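Local structure of diaminopimelate decarboxylase (Helicobacter pylori, 2QGH) at residues A[48-53]-A[59-64]; A[207-212]-A[280-285]; A[314-319]-A[373-378]. The protein catalyses the pyridoxal-phosphate-dependent decarboxylation of meso-diaminopimelate to L-lysine, the last step of lysine biosynthesis. All coordinates share one frame; numbering follows the deposited sequence.

Interaction 1. Residues A[48-53]-A[59-64]; sequences LNYKEA and SLICYA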
# COMPACT_ATOMS: atom_id res chain seq x y z
N LEU A 48 -29.31 -3.92 -3.43
CA LEU A 48 -30.73 -3.90 -3.75
C LEU A 48 -31.27 -2.48 -3.93
O LEU A 48 -32.25 -2.27 -4.61
CB LEU A 48 -31.53 -4.62 -2.66
CG LEU A 48 -32.03 -6.04 -2.99
CD1 LEU A 48 -31.05 -6.76 -3.90
CD2 LEU A 48 -32.24 -6.80 -1.69
N ASN A 49 -30.62 -1.50 -3.30
CA ASN A 49 -31.06 -0.12 -3.44
C ASN A 49 -30.71 0.42 -4.83
O ASN A 49 -31.48 1.19 -5.41
CB ASN A 49 -30.45 0.76 -2.35
CG ASN A 49 -30.94 0.38 -0.97
OD1 ASN A 49 -32.09 -0.02 -0.80
ND2 ASN A 49 -30.08 0.53 0.03
N TYR A 50 -29.56 0.03 -5.36
CA TYR A 50 -29.14 0.46 -6.69
C TYR A 50 -30.00 -0.25 -7.73
O TYR A 50 -30.38 0.33 -8.75
CB TYR A 50 -27.67 0.11 -6.94
CG TYR A 50 -26.70 1.21 -6.59
CD1 TYR A 50 -26.35 2.18 -7.53
CD2 TYR A 50 -26.13 1.29 -5.32
CE1 TYR A 50 -25.46 3.21 -7.22
CE2 TYR A 50 -25.25 2.30 -4.99
CZ TYR A 50 -24.91 3.26 -5.94
OH TYR A 50 -24.02 4.24 -5.61
N LYS A 51 -30.31 -1.51 -7.45
CA LYS A 51 -31.11 -2.32 -8.36
C LYS A 51 -32.53 -1.78 -8.53
O LYS A 51 -33.09 -1.85 -9.62
CB LYS A 51 -31.17 -3.76 -7.85
CG LYS A 51 -31.14 -4.82 -8.95
CD LYS A 51 -32.40 -5.68 -8.95
CE LYS A 51 -32.57 -6.44 -7.64
NZ LYS A 51 -33.86 -7.19 -7.58
N GLU A 52 -33.10 -1.22 -7.46
CA GLU A 52 -34.45 -0.69 -7.52
C GLU A 52 -34.51 0.79 -7.89
O GLU A 52 -35.54 1.27 -8.37
CB GLU A 52 -35.16 -0.90 -6.17
CG GLU A 52 -34.65 0.01 -5.06
CD GLU A 52 -35.57 0.03 -3.85
OE1 GLU A 52 -35.29 0.81 -2.91
OE2 GLU A 52 -36.57 -0.72 -3.84
N ALA A 53 -33.42 1.51 -7.66
CA ALA A 53 -33.37 2.93 -7.98
C ALA A 53 -33.62 3.15 -9.47
O ALA A 53 -33.83 4.28 -9.92
CB ALA A 53 -32.02 3.50 -7.58
N SER A 59 -31.53 -1.48 -16.53
CA SER A 59 -30.25 -1.07 -16.00
C SER A 59 -29.43 -2.25 -15.51
O SER A 59 -29.97 -3.33 -15.24
CB SER A 59 -30.45 -0.06 -14.86
OG SER A 59 -31.31 -0.56 -13.85
N LEU A 60 -28.12 -2.05 -15.43
CA LEU A 60 -27.20 -3.07 -14.98
C LEU A 60 -26.26 -2.48 -13.94
O LEU A 60 -25.59 -1.48 -14.20
CB LEU A 60 -26.38 -3.62 -16.15
CG LEU A 60 -25.35 -4.71 -15.81
CD1 LEU A 60 -26.06 -5.92 -15.17
CD2 LEU A 60 -24.62 -5.13 -17.08
N ILE A 61 -26.22 -3.09 -12.76
CA ILE A 61 -25.35 -2.62 -11.69
C ILE A 61 -24.08 -3.46 -11.64
O ILE A 61 -24.10 -4.60 -11.18
CB ILE A 61 -26.07 -2.66 -10.34
CG1 ILE A 61 -27.38 -1.88 -10.43
CG2 ILE A 61 -25.18 -2.04 -9.25
CD1 ILE A 61 -27.20 -0.46 -10.98
N CYS A 62 -22.98 -2.90 -12.12
CA CYS A 62 -21.72 -3.61 -12.14
C CYS A 62 -20.84 -3.23 -10.97
O CYS A 62 -20.16 -2.20 -11.00
CB CYS A 62 -20.97 -3.34 -13.44
SG CYS A 62 -21.81 -3.99 -14.90
N TYR A 63 -20.86 -4.06 -9.94
CA TYR A 63 -20.07 -3.83 -8.75
C TYR A 63 -18.57 -3.69 -9.08
O TYR A 63 -17.98 -4.55 -9.71
CB TYR A 63 -20.29 -4.98 -7.76
CG TYR A 63 -19.36 -4.93 -6.58
CD1 TYR A 63 -19.40 -3.86 -5.70
CD2 TYR A 63 -18.42 -5.94 -6.37
CE1 TYR A 63 -18.51 -3.77 -4.64
CE2 TYR A 63 -17.53 -5.86 -5.32
CZ TYR A 63 -17.58 -4.78 -4.46
OH TYR A 63 -16.68 -4.68 -3.42
N ALA A 64 -17.98 -2.58 -8.66
CA ALA A 64 -16.56 -2.34 -8.92
C ALA A 64 -15.73 -3.15 -7.92
O ALA A 64 -15.61 -2.77 -6.75
CB ALA A 64 -16.26 -0.85 -8.79
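Ile61 of strand 59-64 sets its whole branched side chain against the CB and carbonyl oxygen of Tyr50 on helix 40-52. Both of its branches take part: CG2 lies 4.0 Å from Tyr50 CB, and CD1 lies 4.0 Å from Tyr50 O. Ile61 CG2 is anti to its own backbone N, while CG1 stands beside that N (chi1 -55°), which spreads the two branches over the helix surface. CG1 also nears the backbone one residue on, 4.2 Å from Lys51 N, where CA atoms of Lys51 and Ile61 come within 6.7 Å. The contact is van der Waals packing, with no hydrogen bond between the segments. Tyr50 starts out toward the strand, but its chi1 of -93° carries the ring onward, so CB does most of the touching while the ring leads away. The phenol ends at Ser283, to which its OH is hydrogen-bonded. Lys51 contributes mainly its backbone N; its side chain leads away. Strand 59-64 is the first strand of the eight-stranded TIM-type barrel of this pyridoxal-phosphate family, between 83-86 and 275-278; helix 40-52 packs outside it, with Pro280 touching both Tyr50 and Ile61 and Ile284 of helix 282-285 resting on Tyr50.

Interaction 2. Residues A[207-212]-A[280-285]; sequences GSQLLD and PGRSIV. With PLP (pyridoxal-5'-phosphate), chain B; LYS (lysine), chain C.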
# COMPACT_ATOMS: atom_id res chain seq x y z
N GLY A 207 -14.89 10.49 -10.87
CA GLY A 207 -14.22 10.49 -9.58
C GLY A 207 -14.83 9.55 -8.56
O GLY A 207 -15.81 8.86 -8.84
N SER A 208 -14.23 9.52 -7.37
CA SER A 208 -14.70 8.66 -6.29
C SER A 208 -15.00 9.45 -5.01
O SER A 208 -14.46 10.54 -4.81
CB SER A 208 -13.65 7.58 -5.99
OG SER A 208 -14.13 6.65 -5.03
N GLN A 209 -15.85 8.89 -4.16
CA GLN A 209 -16.23 9.53 -2.90
C GLN A 209 -16.79 10.92 -3.18
O GLN A 209 -16.40 11.90 -2.55
CB GLN A 209 -15.01 9.61 -1.97
CG GLN A 209 -15.25 10.26 -0.58
CD GLN A 209 -16.43 9.66 0.17
OE1 GLN A 209 -16.69 8.47 0.09
NE2 GLN A 209 -17.13 10.50 0.92
N LEU A 210 -17.72 11.00 -4.12
CA LEU A 210 -18.34 12.26 -4.51
C LEU A 210 -19.54 12.58 -3.62
O LEU A 210 -20.42 11.74 -3.43
CB LEU A 210 -18.79 12.20 -5.97
CG LEU A 210 -17.74 11.78 -7.00
CD1 LEU A 210 -18.31 11.96 -8.39
CD2 LEU A 210 -16.49 12.63 -6.83
N LEU A 211 -19.58 13.80 -3.09
CA LEU A 211 -20.68 14.21 -2.23
C LEU A 211 -21.60 15.21 -2.94
O LEU A 211 -22.71 15.47 -2.48
CB LEU A 211 -20.16 14.83 -0.94
CG LEU A 211 -19.46 13.96 0.13
CD1 LEU A 211 -20.35 12.80 0.54
CD2 LEU A 211 -18.15 13.46 -0.41
N ASP A 212 -21.13 15.77 -4.05
CA ASP A 212 -21.94 16.73 -4.80
C ASP A 212 -22.48 16.08 -6.08
O ASP A 212 -21.71 15.59 -6.91
CB ASP A 212 -21.12 17.98 -5.13
CG ASP A 212 -21.96 19.08 -5.77
OD1 ASP A 212 -21.38 20.09 -6.20
OD2 ASP A 212 -23.20 18.93 -5.83
N PRO A 280 -21.08 1.08 -9.12
CA PRO A 280 -20.85 1.41 -7.71
C PRO A 280 -19.87 0.46 -7.03
O PRO A 280 -19.90 -0.76 -7.25
CB PRO A 280 -22.25 1.31 -7.12
CG PRO A 280 -22.83 0.16 -7.87
CD PRO A 280 -22.41 0.49 -9.30
N GLY A 281 -19.00 1.02 -6.20
CA GLY A 281 -18.03 0.21 -5.48
C GLY A 281 -18.11 0.49 -3.99
O GLY A 281 -18.63 -0.32 -3.22
N ARG A 282 -17.59 1.65 -3.60
CA ARG A 282 -17.57 2.08 -2.20
C ARG A 282 -18.95 2.02 -1.55
O ARG A 282 -19.12 1.38 -0.50
CB ARG A 282 -17.04 3.52 -2.13
CG ARG A 282 -16.56 3.95 -0.76
CD ARG A 282 -16.38 5.46 -0.72
NE ARG A 282 -15.42 5.94 -1.71
CZ ARG A 282 -14.10 5.82 -1.60
NH1 ARG A 282 -13.56 5.24 -0.53
NH2 ARG A 282 -13.32 6.26 -2.57
N SER A 283 -19.92 2.69 -2.15
CA SER A 283 -21.29 2.73 -1.62
C SER A 283 -21.96 1.36 -1.48
O SER A 283 -23.04 1.25 -0.91
CB SER A 283 -22.16 3.65 -2.48
OG SER A 283 -22.10 3.31 -3.85
N ILE A 284 -21.33 0.32 -2.01
CA ILE A 284 -21.90 -1.02 -1.89
C ILE A 284 -21.32 -1.75 -0.68
O ILE A 284 -22.06 -2.42 0.05
CB ILE A 284 -21.60 -1.89 -3.14
CG1 ILE A 284 -22.24 -1.29 -4.39
CG2 ILE A 284 -22.09 -3.33 -2.90
CD1 ILE A 284 -23.76 -1.38 -4.43
N VAL A 285 -20.02 -1.62 -0.46
CA VAL A 285 -19.36 -2.34 0.62
C VAL A 285 -18.76 -1.56 1.78
O VAL A 285 -18.52 -2.14 2.84
CB VAL A 285 -18.22 -3.24 0.06
CG1 VAL A 285 -18.80 -4.31 -0.83
CG2 VAL A 285 -17.22 -2.40 -0.72
N1 PLP B . -15.87 2.52 -12.17
C2 PLP B . -14.60 2.97 -12.57
C2A PLP B . -14.21 2.97 -13.99
C3 PLP B . -13.68 3.40 -11.53
O3 PLP B . -12.40 3.84 -11.86
C4 PLP B . -14.06 3.38 -10.19
C4A PLP B . -13.13 4.09 -9.26
C5 PLP B . -15.32 2.92 -9.81
C6 PLP B . -16.26 2.51 -10.83
C5A PLP B . -15.76 2.62 -8.44
O4P PLP B . -16.15 3.82 -7.81
P PLP B . -16.61 3.84 -6.42
O1P PLP B . -15.99 2.85 -5.39
O2P PLP B . -18.17 3.58 -6.56
O3P PLP B . -16.29 5.29 -5.89
N LYS C . -8.64 3.67 -3.59
CA LYS C . -9.44 4.92 -3.46
C LYS C . -9.92 5.10 -2.02
O LYS C . -9.41 4.37 -1.15
CB LYS C . -10.64 4.88 -4.43
CG LYS C . -10.23 4.88 -5.89
CD LYS C . -11.36 4.48 -6.82
CE LYS C . -10.89 4.52 -8.27
NZ LYS C . -11.87 3.98 -9.27
OXT LYS C . -10.79 5.96 -1.77
O HOH W 1 -17.18 6.61 -3.76
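Arg282 reaches across from the start of helix 282-285 to Ser208, and its NH2 donates a hydrogen bond of 2.6 Å to Ser208 OG at an N-H...O angle of 151°. The serine oxygen sits at the guanidinium edge, tilted 18° out of the plane. Ser208 holds OG anti to its backbone N, which directs the hydroxyl to both the arginine and the cofactor, and the same OG donates to O3P of pyridoxal phosphate at 2.7 Å. Arg282 is extended through its first two torsions and bends at the third, which swings the guanidinium round to the bound lysine. There NH2 gives a second bond, 2.7 Å to lysine OXT, while NH1 adds a weak one to the same oxygen. Gln209 crosses the arginine at about a right angle, its amide plane 78° from the guanidinium plane. Its OE1 lies 3.1 Å from Arg282 CD without bonding to NE, and is instead hydrogen-bonded to Val248 N. A water in line with the guanidinium edge bridges the segments: it accepts from Arg282 NE at 2.8 Å and from Gln209 N, and donates to O3P. At the turn into the helix, the backbone N atoms of Gly281 and Arg282 bind phosphate oxygens O2P and O1P, each at 2.7 Å. Arg282 thus contacts both ligands, its backbone N bonding the phosphate and its guanidinium the lysine carboxylate, alongside other residues. The guanidinium, bonded to the carboxylate and linked to the phosphate through Ser208 OG and the water, would be expected to help stabilise both charges, as would the helix N-terminus facing the phosphate.

Interaction 3. Residues A[314-319]-A[373-378]; sequences NDFLRP and EKVGAY. With LYS (lysine), chain C; PLP (pyridoxal-5'-phosphate), chain B.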
# COMPACT_ATOMS: atom_id res chain seq x y z
N ASN A 314 -0.39 -1.03 6.94
CA ASN A 314 -0.29 -2.09 5.94
C ASN A 314 -1.66 -2.74 5.77
O ASN A 314 -2.01 -3.20 4.68
CB ASN A 314 0.74 -3.16 6.34
CG ASN A 314 0.27 -4.01 7.50
OD1 ASN A 314 0.18 -3.54 8.63
ND2 ASN A 314 -0.04 -5.27 7.22
N ASP A 315 -2.45 -2.78 6.84
CA ASP A 315 -3.79 -3.38 6.80
C ASP A 315 -4.83 -2.40 6.27
O ASP A 315 -5.78 -2.79 5.60
CB ASP A 315 -4.25 -3.81 8.20
CG ASP A 315 -3.25 -4.69 8.91
OD1 ASP A 315 -2.91 -5.77 8.38
OD2 ASP A 315 -2.83 -4.30 10.02
N PHE A 316 -4.65 -1.13 6.60
CA PHE A 316 -5.60 -0.11 6.18
C PHE A 316 -4.82 1.11 5.75
O PHE A 316 -4.32 1.87 6.58
CB PHE A 316 -6.54 0.22 7.36
CG PHE A 316 -7.62 1.19 7.02
CD1 PHE A 316 -8.48 0.94 5.95
CD2 PHE A 316 -7.79 2.35 7.77
CE1 PHE A 316 -9.50 1.85 5.62
CE2 PHE A 316 -8.80 3.27 7.45
CZ PHE A 316 -9.65 3.01 6.38
N LEU A 317 -4.76 1.30 4.44
CA LEU A 317 -4.00 2.38 3.82
C LEU A 317 -4.67 3.74 3.63
O LEU A 317 -3.98 4.75 3.44
CB LEU A 317 -3.51 1.87 2.45
CG LEU A 317 -2.39 2.60 1.71
CD1 LEU A 317 -1.12 2.60 2.57
CD2 LEU A 317 -2.15 1.92 0.37
N ARG A 318 -6.00 3.79 3.70
CA ARG A 318 -6.72 5.04 3.44
C ARG A 318 -6.26 6.31 4.18
O ARG A 318 -6.04 7.35 3.55
CB ARG A 318 -8.23 4.84 3.63
CG ARG A 318 -8.84 3.79 2.70
CD ARG A 318 -10.27 4.15 2.28
NE ARG A 318 -10.28 5.25 1.32
CZ ARG A 318 -10.92 6.40 1.50
NH1 ARG A 318 -11.61 6.63 2.60
NH2 ARG A 318 -10.84 7.34 0.57
N PRO A 319 -6.10 6.25 5.51
CA PRO A 319 -5.67 7.44 6.25
C PRO A 319 -4.39 8.08 5.72
O PRO A 319 -4.34 9.29 5.49
CB PRO A 319 -5.51 6.93 7.68
CG PRO A 319 -6.51 5.84 7.75
CD PRO A 319 -6.30 5.12 6.44
N GLU A 373 -14.53 2.10 11.63
CA GLU A 373 -15.70 2.01 10.76
C GLU A 373 -15.59 2.28 9.26
O GLU A 373 -14.66 2.93 8.79
CB GLU A 373 -16.81 2.90 11.35
CG GLU A 373 -17.56 2.26 12.53
CD GLU A 373 -18.45 3.24 13.29
OE1 GLU A 373 -19.09 4.10 12.66
OE2 GLU A 373 -18.51 3.13 14.54
N LYS A 374 -16.56 1.75 8.52
CA LYS A 374 -16.66 1.91 7.07
C LYS A 374 -15.37 1.63 6.31
O LYS A 374 -14.98 2.41 5.44
CB LYS A 374 -17.15 3.33 6.73
CG LYS A 374 -18.42 3.74 7.45
CD LYS A 374 -18.88 5.10 6.99
CE LYS A 374 -20.04 5.61 7.85
NZ LYS A 374 -21.16 4.64 7.84
N VAL A 375 -14.74 0.51 6.64
CA VAL A 375 -13.49 0.10 6.01
C VAL A 375 -13.69 -1.07 5.05
O VAL A 375 -12.74 -1.77 4.70
CB VAL A 375 -12.45 -0.34 7.07
CG1 VAL A 375 -12.16 0.80 8.01
CG2 VAL A 375 -12.97 -1.55 7.82
N GLY A 376 -14.94 -1.26 4.62
CA GLY A 376 -15.25 -2.35 3.70
C GLY A 376 -14.83 -2.08 2.26
O GLY A 376 -14.75 -2.99 1.44
N ALA A 377 -14.54 -0.82 1.95
CA ALA A 377 -14.13 -0.47 0.60
C ALA A 377 -12.72 0.06 0.61
O ALA A 377 -12.37 0.89 1.44
CB ALA A 377 -15.06 0.57 0.03
N TYR A 378 -11.90 -0.44 -0.31
CA TYR A 378 -10.51 -0.01 -0.41
C TYR A 378 -9.81 -0.17 0.92
O TYR A 378 -8.91 0.60 1.26
CB TYR A 378 -10.45 1.44 -0.90
CG TYR A 378 -11.23 1.62 -2.19
CD1 TYR A 378 -10.81 1.02 -3.37
CD2 TYR A 378 -12.42 2.35 -2.21
CE1 TYR A 378 -11.56 1.12 -4.55
CE2 TYR A 378 -13.18 2.46 -3.38
CZ TYR A 378 -12.75 1.85 -4.54
OH TYR A 378 -13.49 1.94 -5.70
N LYS C . -8.64 3.67 -3.59
CA LYS C . -9.44 4.92 -3.46
C LYS C . -9.92 5.10 -2.02
O LYS C . -9.41 4.37 -1.15
CB LYS C . -10.64 4.88 -4.43
CG LYS C . -10.23 4.88 -5.89
CD LYS C . -11.36 4.48 -6.82
CE LYS C . -10.89 4.52 -8.27
NZ LYS C . -11.87 3.98 -9.27
OXT LYS C . -10.79 5.96 -1.77
N1 PLP B . -15.87 2.52 -12.17
C2 PLP B . -14.60 2.97 -12.57
C2A PLP B . -14.21 2.97 -13.99
C3 PLP B . -13.68 3.40 -11.53
O3 PLP B . -12.40 3.84 -11.86
C4 PLP B . -14.06 3.38 -10.19
C4A PLP B . -13.13 4.09 -9.26
C5 PLP B . -15.32 2.92 -9.81
C6 PLP B . -16.26 2.51 -10.83
C5A PLP B . -15.76 2.62 -8.44
O4P PLP B . -16.15 3.82 -7.81
P PLP B . -16.61 3.84 -6.42
O1P PLP B . -15.99 2.85 -5.39
O2P PLP B . -18.17 3.58 -6.56
O3P PLP B . -16.29 5.29 -5.89
O HOH W 2 -6.31 0.03 2.86
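Phe316, on the loop before helix 318-322, and Arg318, near the start of that helix, face the loop 373-378, itself neither helix nor strand. CA atoms come within 7.9 Å for Phe316 and Val375 and 7.4 Å for Arg318 and Tyr378. No direct hydrogen bond joins the segments; a water bridges their backbones, accepting from Leu317 N at 2.6 Å and donating to Tyr378 O. Val375 CG1 sits over one face of the Phe316 ring in a CH-pi contact, 4.0 Å from the centroid and offset toward the rim. Arg318 lays CG alongside Tyr378 O, 3.5 Å away, then bends at chi2 and chi3 so that its guanidinium turns to the bound lysine. NE donates to lysine O at 2.8 Å, and NH2 makes a weak bond to OXT. Tyr378, its CG anti to the carbonyl carbon (chi1 -54°), spreads one ring face beneath lysine CB, 3.5 Å above the plane and over the ring centre. Its OH donates 2.7 Å to O1P of pyridoxal phosphate, which lies in the ring plane. Arg318, together with Arg282, probably offsets the charge of the lysine carboxylate, while Tyr378 offers its aromatic face to the lysine backbone end and CB, and its hydroxyl to the phosphate.

Interactions 1 and 2 belong to the pyridoxal-binding barrel, their centres 13 Å apart, and they touch directly: Ala64 N lies 3.0 Å from Pro280 O and Tyr50 OH 2.8 Å from Ser283 OG, both probable hydrogen bonds. Ala64 also lines the cofactor pocket, so the first barrel strand and the phosphate-binding turn meet there. Interaction 3, with its centre 14 Å from that of interaction 2, brings in loops flanking the mixed beta sheet that lies apart from the barrel (373-378 follows its strand 369-372). Arg282 NH1 packs 3.5 Å from Tyr378 CD2, and both contacts hold cofactor and lysine. Glu350 of the second subunit also bonds to this lysine. Interactions 1 and 3 do not touch; their centres are 23 Å apart.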